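Local coordinates for protein intramolecular trans-sialidase (Macrobdella decora, PDB 3SLI) that acts as an intramolecular trans-sialidase, cleaving sialoglycoconjugates such as 3'-sialyllactose to release 2,7-anhydro-Neu5Ac, at residues K29-K32 and A33-Q36; L83-D87 and G88-Y92. All coordinates share one frame; numbering follows the deposited sequence.

Contact 1: K29-K32 and A33-Q36; sequences KYVK and AMTQ
The flat peptide carbonyl of Tyr30 meets the amide of Ala33 over its face: Ala33 N lies 3.0 Å from Tyr30 O, and the donor stands 61° out of the carbonyl plane. The N-H still points well at the oxygen (154°), so this counts as a hydrogen bond despite the steep approach. The Tyr30 ring takes no part in that bond; one of its faces carries the aliphatic chain of Lys29, with Lys29 CG 4.1 Å above the ring plane and over its centre. One residue further along, Met34 N donates to Val31 O at 3.4 Å, almost straight but long, hence weak. That bond and the approach of Val31 CA to Met34 CA (5.3 Å) mark a beta turn, and the backbone angles at its corners, Lys32 and Ala33, class it as type I.

The Met34 side chain folds back against Val31. Its CG is set opposite the carbonyl carbon (chi1 -66°), which brings Met34 CG within 3.4 Å of Val31 O. Beyond it the thioether sulfur settles beside the valine, with Met34 SD 3.9 Å from Val31 CG1, the two side chains running in the same direction. Leu6 of strand 5-14 touches both, while Val31 also meets Phe55, Val57 and Val153, and Met34 meets Phe143. The apolar pair thus faces the interior, and Lys32 touches Val150 and Val153. Consecutive i to i+3 bonds running into a type I turn are characteristic of a short helical segment giving way to a loop, here the link from helix 28-31 to strand 37-45 in the concanavalin-like N-terminal domain.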
loop_
_atom_site.group_PDB
_atom_site.type_symbol
_atom_site.label_atom_id
_atom_site.label_comp_id
_atom_site.label_asym_id
_atom_site.label_seq_id
_atom_site.Cartn_x
_atom_site.Cartn_y
_atom_site.Cartn_z
ATOM N N LYS A 29 12.327 43.605 -4.960
ATOM C CA LYS A 29 12.665 44.259 -3.692
ATOM C C LYS A 29 11.722 43.851 -2.559
ATOM O O LYS A 29 12.117 43.830 -1.392
ATOM C CB LYS A 29 12.683 45.790 -3.841
ATOM C CG LYS A 29 11.377 46.403 -4.314
ATOM C CD LYS A 29 11.574 47.848 -4.735
ATOM C CE LYS A 29 10.401 48.330 -5.579
ATOM N NZ LYS A 29 10.596 49.719 -6.095
ATOM N N TYR A 30 10.476 43.539 -2.893
ATOM C CA TYR A 30 9.515 43.116 -1.878
ATOM C C TYR A 30 9.711 41.636 -1.541
ATOM O O TYR A 30 9.676 41.247 -0.376
ATOM C CB TYR A 30 8.085 43.344 -2.358
ATOM C CG TYR A 30 7.780 44.783 -2.704
ATOM C CD1 TYR A 30 7.979 45.802 -1.767
ATOM C CD2 TYR A 30 7.331 45.128 -3.976
ATOM C CE1 TYR A 30 7.741 47.130 -2.096
ATOM C CE2 TYR A 30 7.091 46.449 -4.316
ATOM C CZ TYR A 30 7.301 47.446 -3.376
ATOM O OH TYR A 30 7.101 48.762 -3.727
ATOM N N VAL A 31 9.920 40.819 -2.570
ATOM C CA VAL A 31 10.118 39.378 -2.386
ATOM C C VAL A 31 11.364 39.096 -1.536
ATOM O O VAL A 31 11.345 38.218 -0.662
ATOM C CB VAL A 31 10.201 38.646 -3.760
ATOM C CG1 VAL A 31 10.469 37.156 -3.564
ATOM C CG2 VAL A 31 8.893 38.837 -4.536
ATOM N N LYS A 32 12.411 39.896 -1.732
ATOM C CA LYS A 32 13.658 39.732 -0.975
ATOM C C LYS A 32 13.526 40.098 0.499
ATOM O O LYS A 32 14.461 39.873 1.274
ATOM C CB LYS A 32 14.795 40.561 -1.590
ATOM C CG LYS A 32 15.292 40.077 -2.933
ATOM C CD LYS A 32 16.256 41.085 -3.560
ATOM C CE LYS A 32 16.561 40.700 -5.008
ATOM N NZ LYS A 32 17.495 41.625 -5.722
ATOM N N ALA A 33 12.367 40.629 0.894
ATOM C CA ALA A 33 12.143 41.032 2.282
ATOM C C ALA A 33 10.838 40.521 2.905
ATOM O O ALA A 33 10.419 41.006 3.953
ATOM C CB ALA A 33 12.215 42.559 2.393
ATOM N N MET A 34 10.234 39.500 2.303
ATOM C CA MET A 34 8.978 38.932 2.805
ATOM C C MET A 34 9.031 38.457 4.252
ATOM O O MET A 34 9.925 37.697 4.643
ATOM C CB MET A 34 8.535 37.773 1.915
ATOM C CG MET A 34 8.160 38.198 0.519
ATOM S SD MET A 34 7.908 36.812 -0.596
ATOM C CE MET A 34 6.237 36.310 -0.147
ATOM N N THR A 35 8.065 38.899 5.048
ATOM C CA THR A 35 7.984 38.511 6.449
ATOM C C THR A 35 7.124 37.256 6.573
ATOM O O THR A 35 7.133 36.585 7.606
ATOM C CB THR A 35 7.370 39.641 7.300
ATOM O OG1 THR A 35 6.099 40.011 6.751
ATOM C CG2 THR A 35 8.281 40.857 7.291
ATOM N N GLN A 36 6.373 36.976 5.508
ATOM C CA GLN A 36 5.482 35.818 5.399
ATOM C C GLN A 36 4.982 35.810 3.954
ATOM O O GLN A 36 5.485 36.570 3.122
ATOM C CB GLN A 36 4.287 35.968 6.330
ATOM C CG GLN A 36 3.394 37.134 5.964
ATOM C CD GLN A 36 1.974 36.919 6.411
ATOM O OE1 GLN A 36 1.707 36.098 7.292
ATOM N NE2 GLN A 36 1.042 37.634 5.790
#

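Contact 2: L83-D87 and G88-Y92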
loop_
_atom_site.group_PDB
_atom_site.type_symbol
_atom_site.label_atom_id
_atom_site.label_comp_id
_atom_site.label_asym_id
_atom_site.label_seq_id
_atom_site.Cartn_x
_atom_site.Cartn_y
_atom_site.Cartn_z
ATOM N N LEU A 83 14.532 26.664 4.921
ATOM C CA LEU A 83 14.578 28.089 5.271
ATOM C C LEU A 83 15.832 28.166 6.138
ATOM O O LEU A 83 15.832 27.698 7.286
ATOM C CB LEU A 83 13.347 28.453 6.102
ATOM C CG LEU A 83 12.694 29.832 5.976
ATOM C CD1 LEU A 83 11.916 30.080 7.258
ATOM C CD2 LEU A 83 13.700 30.959 5.700
ATOM N N ARG A 84 16.881 28.782 5.602
ATOM C CA ARG A 84 18.174 28.837 6.271
ATOM C C ARG A 84 18.881 30.185 6.374
ATOM O O ARG A 84 18.803 31.011 5.470
ATOM C CB ARG A 84 19.128 27.906 5.525
ATOM C CG ARG A 84 18.608 26.500 5.295
ATOM C CD ARG A 84 19.627 25.512 5.801
ATOM N NE ARG A 84 20.481 25.012 4.747
ATOM C CZ ARG A 84 21.672 24.453 4.938
ATOM N NH1 ARG A 84 22.194 24.327 6.153
ATOM N NH2 ARG A 84 22.304 23.925 3.907
ATOM N N ASN A 85 19.634 30.354 7.455
ATOM C CA ASN A 85 20.455 31.548 7.672
ATOM C C ASN A 85 21.632 31.081 8.527
ATOM O O ASN A 85 22.072 31.781 9.432
ATOM C CB ASN A 85 19.685 32.646 8.403
ATOM C CG ASN A 85 20.396 33.980 8.333
ATOM O OD1 ASN A 85 20.330 34.793 9.259
ATOM N ND2 ASN A 85 21.073 34.222 7.220
ATOM N N THR A 86 22.164 29.919 8.146
ATOM C CA THR A 86 23.244 29.177 8.822
ATOM C C THR A 86 22.619 28.441 10.011
ATOM O O THR A 86 21.673 28.927 10.650
ATOM C CB THR A 86 24.502 29.998 9.252
ATOM O OG1 THR A 86 24.223 30.789 10.413
ATOM C CG2 THR A 86 25.001 30.862 8.119
ATOM N N ASP A 87 23.117 27.236 10.260
ATOM C CA ASP A 87 22.599 26.380 11.316
ATOM C C ASP A 87 22.576 26.967 12.715
ATOM O O ASP A 87 21.741 26.578 13.531
ATOM C CB ASP A 87 23.315 25.032 11.284
ATOM C CG ASP A 87 23.127 24.302 9.958
ATOM O OD1 ASP A 87 22.281 24.713 9.126
ATOM O OD2 ASP A 87 23.840 23.309 9.742
ATOM N N GLY A 88 23.470 27.913 12.986
ATOM C CA GLY A 88 23.501 28.552 14.292
ATOM C C GLY A 88 22.358 29.538 14.509
ATOM O O GLY A 88 21.984 29.812 15.656
ATOM N N VAL A 89 21.814 30.089 13.419
ATOM C CA VAL A 89 20.703 31.041 13.496
ATOM C C VAL A 89 19.371 30.290 13.305
ATOM O O VAL A 89 18.469 30.393 14.142
ATOM C CB VAL A 89 20.880 32.190 12.472
ATOM C CG1 VAL A 89 19.747 33.213 12.604
ATOM C CG2 VAL A 89 22.240 32.873 12.689
ATOM N N PHE A 90 19.235 29.569 12.192
ATOM C CA PHE A 90 18.053 28.734 11.940
ATOM C C PHE A 90 18.183 27.882 10.684
ATOM O O PHE A 90 18.875 28.248 9.723
ATOM C CB PHE A 90 16.709 29.511 11.967
ATOM C CG PHE A 90 16.557 30.555 10.884
ATOM C CD1 PHE A 90 16.312 30.187 9.556
ATOM C CD2 PHE A 90 16.628 31.915 11.204
ATOM C CE1 PHE A 90 16.143 31.155 8.563
ATOM C CE2 PHE A 90 16.460 32.894 10.220
ATOM C CZ PHE A 90 16.216 32.512 8.894
ATOM N N ASN A 91 17.563 26.708 10.741
ATOM C CA ASN A 91 17.554 25.759 9.640
ATOM C C ASN A 91 16.232 25.016 9.775
ATOM O O ASN A 91 16.130 24.022 10.500
ATOM C CB ASN A 91 18.742 24.800 9.760
ATOM C CG ASN A 91 18.698 23.685 8.729
ATOM O OD1 ASN A 91 18.122 23.829 7.655
ATOM N ND2 ASN A 91 19.296 22.559 9.065
ATOM N N TYR A 92 15.197 25.582 9.158
ATOM C CA TYR A 92 13.847 25.030 9.197
ATOM C C TYR A 92 13.593 24.226 7.930
ATOM O O TYR A 92 13.762 24.731 6.821
ATOM C CB TYR A 92 12.815 26.161 9.287
ATOM C CG TYR A 92 12.789 26.935 10.592
ATOM C CD1 TYR A 92 13.683 26.649 11.630
ATOM C CD2 TYR A 92 11.841 27.941 10.797
ATOM C CE1 TYR A 92 13.631 27.344 12.841
ATOM C CE2 TYR A 92 11.783 28.645 12.006
ATOM C CZ TYR A 92 12.679 28.338 13.020
ATOM O OH TYR A 92 12.611 29.020 14.210
#
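A beta hairpin joins strands 79-85 and 91-96 at the border of an antiparallel sheet in the concanavalin-like domain. Leu83 and Tyr92 form a hydrogen-bonded pair: Leu83 N reaches Tyr92 O at 2.8 Å and Tyr92 N reaches Leu83 O at 2.9 Å. Arg84 and Asn91 follow as a non-hydrogen-bonded pair, and Asn85 N to Phe90 O (3.2 Å) is the last rung before the loop. There Thr86 O accepts two amides, Val89 N from above the carbonyl plane and Phe90 N, at 3.0 Å, nearly end-on to the carbonyl. Within 83-87, on the face that carries Asn91, Arg84 NH1 forms a salt bridge with Asp87 OD1 at 3.0 Å whose hydrogen bond is weak, bent to 130°.

Tyr92 lies alongside Leu83 on the other face, its hydroxyl hydrogen-bonded to Ala140 O. Phe90 CG sits between its own N and carbonyl carbon (chi1 64°), which turns the ring back against the backbone of Leu83 and Arg84. Leu83 CD2 packs on Phe90 CE1 at 3.8 Å, and Leu83 O lies at the ring edge. Over one ring face comes a CH-pi contact, with Asn85 CB 3.8 Å from the Phe90 ring centroid and 22° off its normal.

How the contacts relate
Both contacts are local and partly buried, and they lie in one domain, their centres about 17 Å apart and their nearest atoms about 8 Å apart. They serve different elements. Contact 1 turns the chain from a helix into a strand, and its Val31 packs on strands 51-58 and 152-155; contact 2 closes the hairpin whose second strand borders that same sheet. The loop between strands 131-137 and 152-155 reaches both, through Phe143 and Ser145 at contact 1 and Lys142 and Asp146 at contact 2. Chemistry differs accordingly. Contact 1 combines turn bonds with a buried aliphatic-thioether pair, whereas contact 2 adds paired strands, ring packing across the hairpin and a salt bridge, with Asp87 to Val89 exposed.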